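Local coordinates for protein neutral ceramidase (Pseudomonas aeruginosa, PDB 2ZWS) that hydrolyses the N-acyl bond of ceramides to give sphingosine and free fatty acid, and also catalyses the reverse synthesis, as a secreted zinc enzyme, at residues 2-14 / 132-146. Residues are numbered along the deposited sequence; the frame is centred on the assembly and turned at random.
Sequences DLPYRFGLGKADI and RSIERAQARLQPGRL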
loop_
_atom_site.group_PDB
_atom_site.type_symbol
_atom_site.label_atom_id
_atom_site.label_comp_id
_atom_site.label_asym_id
_atom_site.label_seq_id
_atom_site.Cartn_x
_atom_site.Cartn_y
_atom_site.Cartn_z
ATOM N N ASP A 2 -11.534 31.999 -13.033
ATOM C CA ASP A 2 -12.603 31.049 -12.726
ATOM C C ASP A 2 -12.122 30.088 -11.635
ATOM O O ASP A 2 -11.930 30.507 -10.491
ATOM C CB ASP A 2 -13.097 30.306 -13.988
ATOM C CG ASP A 2 -14.558 29.841 -13.873
ATOM O OD1 ASP A 2 -15.034 29.134 -14.797
ATOM O OD2 ASP A 2 -15.237 30.181 -12.869
ATOM N N LEU A 3 -11.883 28.827 -11.996
ATOM C CA LEU A 3 -11.729 27.744 -11.010
ATOM C C LEU A 3 -10.463 27.849 -10.159
ATOM O O LEU A 3 -9.408 28.246 -10.656
ATOM C CB LEU A 3 -11.842 26.387 -11.704
ATOM C CG LEU A 3 -13.251 26.102 -12.238
ATOM C CD1 LEU A 3 -13.227 25.046 -13.325
ATOM C CD2 LEU A 3 -14.203 25.701 -11.128
ATOM N N PRO A 4 -10.583 27.514 -8.855
ATOM C CA PRO A 4 -9.495 27.770 -7.899
ATOM C C PRO A 4 -8.257 26.867 -8.046
ATOM O O PRO A 4 -7.147 27.276 -7.681
ATOM C CB PRO A 4 -10.156 27.544 -6.535
ATOM C CG PRO A 4 -11.331 26.666 -6.799
ATOM C CD PRO A 4 -11.784 26.953 -8.207
ATOM N N TYR A 5 -8.454 25.662 -8.571
ATOM C CA TYR A 5 -7.373 24.677 -8.652
ATOM C C TYR A 5 -7.328 24.057 -10.026
ATOM O O TYR A 5 -8.287 24.168 -10.803
ATOM C CB TYR A 5 -7.569 23.565 -7.601
ATOM C CG TYR A 5 -7.574 24.067 -6.183
ATOM C CD1 TYR A 5 -8.751 24.120 -5.451
ATOM C CD2 TYR A 5 -6.396 24.504 -5.566
ATOM C CE1 TYR A 5 -8.774 24.590 -4.136
ATOM C CE2 TYR A 5 -6.409 24.993 -4.266
ATOM C CZ TYR A 5 -7.599 25.026 -3.556
ATOM O OH TYR A 5 -7.610 25.488 -2.260
ATOM N N ARG A 6 -6.207 23.416 -10.325
ATOM C CA ARG A 6 -6.179 22.416 -11.376
ATOM C C ARG A 6 -5.824 21.116 -10.690
ATOM O O ARG A 6 -5.085 21.114 -9.693
ATOM C CB ARG A 6 -5.138 22.760 -12.428
ATOM C CG ARG A 6 -5.492 23.998 -13.237
ATOM C CD ARG A 6 -4.343 24.347 -14.177
ATOM N NE ARG A 6 -3.156 24.840 -13.467
ATOM C CZ ARG A 6 -2.919 26.121 -13.196
ATOM N NH1 ARG A 6 -3.787 27.064 -13.565
ATOM N NH2 ARG A 6 -1.813 26.461 -12.543
ATOM N N PHE A 7 -6.337 20.004 -11.189
ATOM C CA PHE A 7 -5.856 18.702 -10.656
ATOM C C PHE A 7 -5.610 17.728 -11.793
ATOM O O PHE A 7 -6.162 17.910 -12.893
ATOM C CB PHE A 7 -6.814 18.092 -9.621
ATOM C CG PHE A 7 -8.202 17.868 -10.120
ATOM C CD1 PHE A 7 -8.508 16.766 -10.928
ATOM C CD2 PHE A 7 -9.224 18.766 -9.780
ATOM C CE1 PHE A 7 -9.816 16.575 -11.394
ATOM C CE2 PHE A 7 -10.522 18.573 -10.251
ATOM C CZ PHE A 7 -10.803 17.494 -11.069
ATOM N N GLY A 8 -4.776 16.720 -11.536
ATOM C CA GLY A 8 -4.533 15.683 -12.518
ATOM C C GLY A 8 -4.543 14.359 -11.812
ATOM O O GLY A 8 -3.984 14.249 -10.708
ATOM N N LEU A 9 -5.232 13.384 -12.407
ATOM C CA LEU A 9 -5.374 12.053 -11.788
ATOM C C LEU A 9 -4.743 11.031 -12.676
ATOM O O LEU A 9 -5.017 10.986 -13.867
ATOM C CB LEU A 9 -6.839 11.687 -11.653
ATOM C CG LEU A 9 -7.734 12.802 -11.100
ATOM C CD1 LEU A 9 -9.169 12.357 -11.164
ATOM C CD2 LEU A 9 -7.309 13.076 -9.668
ATOM N N GLY A 10 -3.890 10.194 -12.113
ATOM C CA GLY A 10 -3.166 9.185 -12.897
ATOM C C GLY A 10 -3.061 7.870 -12.137
ATOM O O GLY A 10 -3.101 7.847 -10.902
ATOM N N LYS A 11 -2.969 6.757 -12.855
ATOM C CA LYS A 11 -2.845 5.464 -12.199
ATOM C C LYS A 11 -1.875 4.623 -13.017
ATOM O O LYS A 11 -1.898 4.652 -14.258
ATOM C CB LYS A 11 -4.225 4.795 -12.094
ATOM C CG LYS A 11 -4.280 3.454 -11.458
ATOM C CD LYS A 11 -5.731 3.020 -11.348
ATOM C CE LYS A 11 -5.856 1.563 -11.615
ATOM N NZ LYS A 11 -7.248 1.108 -11.678
ATOM N N ALA A 12 -0.995 3.894 -12.336
ATOM C CA ALA A 12 -0.043 3.025 -13.047
ATOM C C ALA A 12 0.290 1.779 -12.255
ATOM O O ALA A 12 0.225 1.764 -11.048
ATOM C CB ALA A 12 1.231 3.764 -13.388
ATOM N N ASP A 13 0.615 0.736 -12.991
ATOM C CA ASP A 13 0.812 -0.617 -12.478
ATOM C C ASP A 13 2.160 -0.715 -11.740
ATOM O O ASP A 13 3.204 -0.331 -12.309
ATOM C CB ASP A 13 0.801 -1.513 -13.714
ATOM C CG ASP A 13 0.862 -3.009 -13.404
ATOM O OD1 ASP A 13 1.032 -3.425 -12.233
ATOM O OD2 ASP A 13 0.724 -3.798 -14.381
ATOM N N ILE A 14 2.137 -1.167 -10.472
ATOM C CA ILE A 14 3.350 -1.357 -9.684
ATOM C C ILE A 14 3.450 -2.826 -9.222
ATOM O O ILE A 14 4.154 -3.143 -8.240
ATOM C CB ILE A 14 3.406 -0.432 -8.452
ATOM C CG1 ILE A 14 2.106 -0.522 -7.620
ATOM C CG2 ILE A 14 3.660 0.997 -8.842
ATOM C CD1 ILE A 14 2.173 0.253 -6.250
ATOM N N ARG A 132 5.530 6.602 -13.223
ATOM C CA ARG A 132 4.593 6.602 -14.360
ATOM C C ARG A 132 3.235 7.160 -13.927
ATOM O O ARG A 132 2.579 7.866 -14.664
ATOM C CB ARG A 132 4.440 5.179 -14.869
ATOM C CG ARG A 132 3.717 5.054 -16.209
ATOM C CD ARG A 132 3.593 3.549 -16.670
ATOM N NE ARG A 132 4.776 2.767 -16.298
ATOM C CZ ARG A 132 4.810 1.765 -15.408
ATOM N NH1 ARG A 132 3.690 1.294 -14.805
ATOM N NH2 ARG A 132 5.992 1.210 -15.144
ATOM N N SER A 133 2.818 6.887 -12.689
ATOM C CA SER A 133 1.495 7.400 -12.230
ATOM C C SER A 133 1.498 8.939 -12.174
ATOM O O SER A 133 0.499 9.595 -12.528
ATOM C CB SER A 133 1.075 6.767 -10.891
ATOM O OG SER A 133 1.816 7.298 -9.823
ATOM N N ILE A 134 2.634 9.519 -11.773
ATOM C CA ILE A 134 2.771 10.974 -11.682
ATOM C C ILE A 134 2.829 11.575 -13.064
ATOM O O ILE A 134 2.180 12.587 -13.321
ATOM C CB ILE A 134 4.012 11.351 -10.837
ATOM C CG1 ILE A 134 3.847 10.904 -9.366
ATOM C CG2 ILE A 134 4.284 12.877 -10.824
ATOM C CD1 ILE A 134 5.176 10.918 -8.517
ATOM N N GLU A 135 3.558 10.927 -13.964
ATOM C CA GLU A 135 3.623 11.361 -15.362
ATOM C C GLU A 135 2.235 11.383 -15.989
ATOM O O GLU A 135 1.874 12.333 -16.720
ATOM C CB GLU A 135 4.537 10.423 -16.129
ATOM C CG GLU A 135 5.968 10.591 -15.727
ATOM C CD GLU A 135 6.890 9.657 -16.499
ATOM O OE1 GLU A 135 6.457 8.550 -16.891
ATOM O OE2 GLU A 135 8.055 10.033 -16.697
ATOM N N ARG A 136 1.450 10.339 -15.716
ATOM C CA ARG A 136 0.101 10.269 -16.246
ATOM C C ARG A 136 -0.785 11.345 -15.646
ATOM O O ARG A 136 -1.545 11.988 -16.362
ATOM C CB ARG A 136 -0.520 8.888 -16.056
ATOM C CG ARG A 136 0.204 7.855 -16.874
ATOM C CD ARG A 136 -0.251 6.441 -16.571
ATOM N NE ARG A 136 0.207 5.528 -17.626
ATOM C CZ ARG A 136 -0.033 4.217 -17.639
ATOM N NH1 ARG A 136 -0.698 3.644 -16.641
ATOM N NH2 ARG A 136 0.411 3.469 -18.651
ATOM N N ALA A 137 -0.685 11.543 -14.336
ATOM C CA ALA A 137 -1.460 12.564 -13.665
ATOM C C ALA A 137 -1.152 13.962 -14.179
ATOM O O ALA A 137 -2.068 14.722 -14.467
ATOM C CB ALA A 137 -1.287 12.483 -12.150
ATOM N N GLN A 138 0.128 14.305 -14.288
ATOM C CA GLN A 138 0.478 15.646 -14.723
ATOM C C GLN A 138 0.117 15.914 -16.184
ATOM O O GLN A 138 -0.062 17.077 -16.549
ATOM C CB GLN A 138 1.942 15.932 -14.463
ATOM C CG GLN A 138 2.871 15.174 -15.389
ATOM C CD GLN A 138 4.330 15.348 -15.041
ATOM O OE1 GLN A 138 5.211 14.959 -15.815
ATOM N NE2 GLN A 138 4.600 15.934 -13.881
ATOM N N ALA A 139 -0.029 14.866 -16.997
ATOM C CA ALA A 139 -0.437 15.030 -18.414
ATOM C C ALA A 139 -1.957 15.194 -18.544
ATOM O O ALA A 139 -2.478 15.449 -19.652
ATOM C CB ALA A 139 0.033 13.831 -19.230
ATOM N N ARG A 140 -2.677 15.064 -17.429
ATOM C CA ARG A 140 -4.136 15.144 -17.416
ATOM C C ARG A 140 -4.652 16.294 -16.540
ATOM O O ARG A 140 -5.798 16.285 -16.091
ATOM C CB ARG A 140 -4.740 13.800 -16.976
ATOM C CG ARG A 140 -4.457 12.666 -17.969
ATOM C CD ARG A 140 -4.744 11.308 -17.375
ATOM N NE ARG A 140 -4.622 10.240 -18.376
ATOM C CZ ARG A 140 -3.474 9.822 -18.925
ATOM N NH1 ARG A 140 -2.309 10.393 -18.622
ATOM N NH2 ARG A 140 -3.498 8.846 -19.831
ATOM N N LEU A 141 -3.821 17.311 -16.335
ATOM C CA LEU A 141 -4.246 18.443 -15.520
ATOM C C LEU A 141 -5.493 19.105 -16.104
ATOM O O LEU A 141 -5.601 19.271 -17.327
ATOM C CB LEU A 141 -3.117 19.455 -15.305
ATOM C CG LEU A 141 -2.066 19.058 -14.248
ATOM C CD1 LEU A 141 -0.769 19.839 -14.441
ATOM C CD2 LEU A 141 -2.611 19.280 -12.855
ATOM N N GLN A 142 -6.428 19.461 -15.233
ATOM C CA GLN A 142 -7.696 20.097 -15.642
ATOM C C GLN A 142 -8.181 21.028 -14.529
ATOM O O GLN A 142 -7.937 20.780 -13.363
ATOM C CB GLN A 142 -8.766 19.018 -15.903
ATOM C CG GLN A 142 -9.016 18.100 -14.700
ATOM C CD GLN A 142 -9.994 16.987 -14.997
ATOM O OE1 GLN A 142 -9.690 15.805 -14.828
ATOM N NE2 GLN A 142 -11.172 17.356 -15.445
ATOM N N PRO A 143 -8.896 22.104 -14.881
ATOM C CA PRO A 143 -9.452 22.974 -13.849
ATOM C C PRO A 143 -10.554 22.301 -13.044
ATOM O O PRO A 143 -11.333 21.523 -13.582
ATOM C CB PRO A 143 -10.054 24.140 -14.647
ATOM C CG PRO A 143 -10.195 23.649 -16.006
ATOM C CD PRO A 143 -9.211 22.563 -16.243
ATOM N N GLY A 144 -10.647 22.626 -11.763
ATOM C CA GLY A 144 -11.671 22.020 -10.945
ATOM C C GLY A 144 -11.751 22.598 -9.558
ATOM O O GLY A 144 -11.071 23.599 -9.210
ATOM N N ARG A 145 -12.634 21.976 -8.797
ATOM C CA ARG A 145 -12.904 22.329 -7.415
ATOM C C ARG A 145 -12.592 21.125 -6.539
ATOM O O ARG A 145 -12.666 19.959 -6.980
ATOM C CB ARG A 145 -14.376 22.669 -7.252
ATOM C CG ARG A 145 -14.772 23.860 -8.126
ATOM C CD ARG A 145 -16.265 24.110 -8.142
ATOM N NE ARG A 145 -16.777 24.716 -6.917
ATOM C CZ ARG A 145 -18.038 25.143 -6.768
ATOM N NH1 ARG A 145 -18.424 25.713 -5.636
ATOM N NH2 ARG A 145 -18.920 24.996 -7.764
ATOM N N LEU A 146 -12.244 21.426 -5.306
ATOM C CA LEU A 146 -11.955 20.410 -4.289
ATOM C C LEU A 146 -12.968 20.525 -3.159
ATOM O O LEU A 146 -13.250 21.625 -2.661
ATOM C CB LEU A 146 -10.537 20.596 -3.743
ATOM C CG LEU A 146 -9.343 19.894 -4.440
ATOM C CD1 LEU A 146 -9.397 19.867 -5.934
ATOM C CD2 LEU A 146 -8.013 20.489 -3.992
HETATM O O HOH W 1 -7.079 14.486 -14.523
HETATM O O HOH W 2 6.001 -0.914 -12.872
#
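Strand 5-13 of the large mixed sheet in the N-terminal domain spends its first half pairing antiparallel with the start of strand 142-152, while its second half lies against the last turns of helix 120-138. Phe7 and Gln142 form a hydrogen-bonded pair: Phe7 N to Gln142 O and Gln142 N to Phe7 O are both 2.8 Å. Two residues along, past the non-hydrogen-bonded pair Arg6 and Pro143, Gly144 N reaches Tyr5 O at 3.0 Å, but the return bond from Tyr5 N to Gly144 O is weak. On the face shared by these residues, Gln142 lays its CG over the Phe7 ring, 4.2 Å from the centroid, with amide and ring planes 36° apart. Phe7 CG sits between its own backbone N and carbonyl carbon (chi1 58°), which swings the ring toward Gly144, its CE2 3.7 Å from Gly144 CA, where a side chain would collide. Leu146 adds CD2 over one face of the Tyr5 ring and CD1 beside Phe7 CD2. Where the two segments part, a water accepts from Leu9 N and donates to Arg140 O and Gln142 OE1.

The helix comes close because Gly8 and Gly10 have no side chains: Gly8 CA is 3.3 Å from Ala137 O, and Ala137 CB rests on Gly10 N. Farther along, Arg136 NH1 bonds Lys11 O at 2.9 Å, in the guanidinium plane and on a carbonyl lone pair. In Arg132 a bend at chi3 (-36°) brings NH1 to Asp13 O, which a second water links to NH2. Glu556 forms salt bridges with both arginines and also accepts from Asp13 N. Two cationic groups thus grip backbone carbonyls while sharing one carboxylate, which would offset their charge and fix the strand's end against the helix.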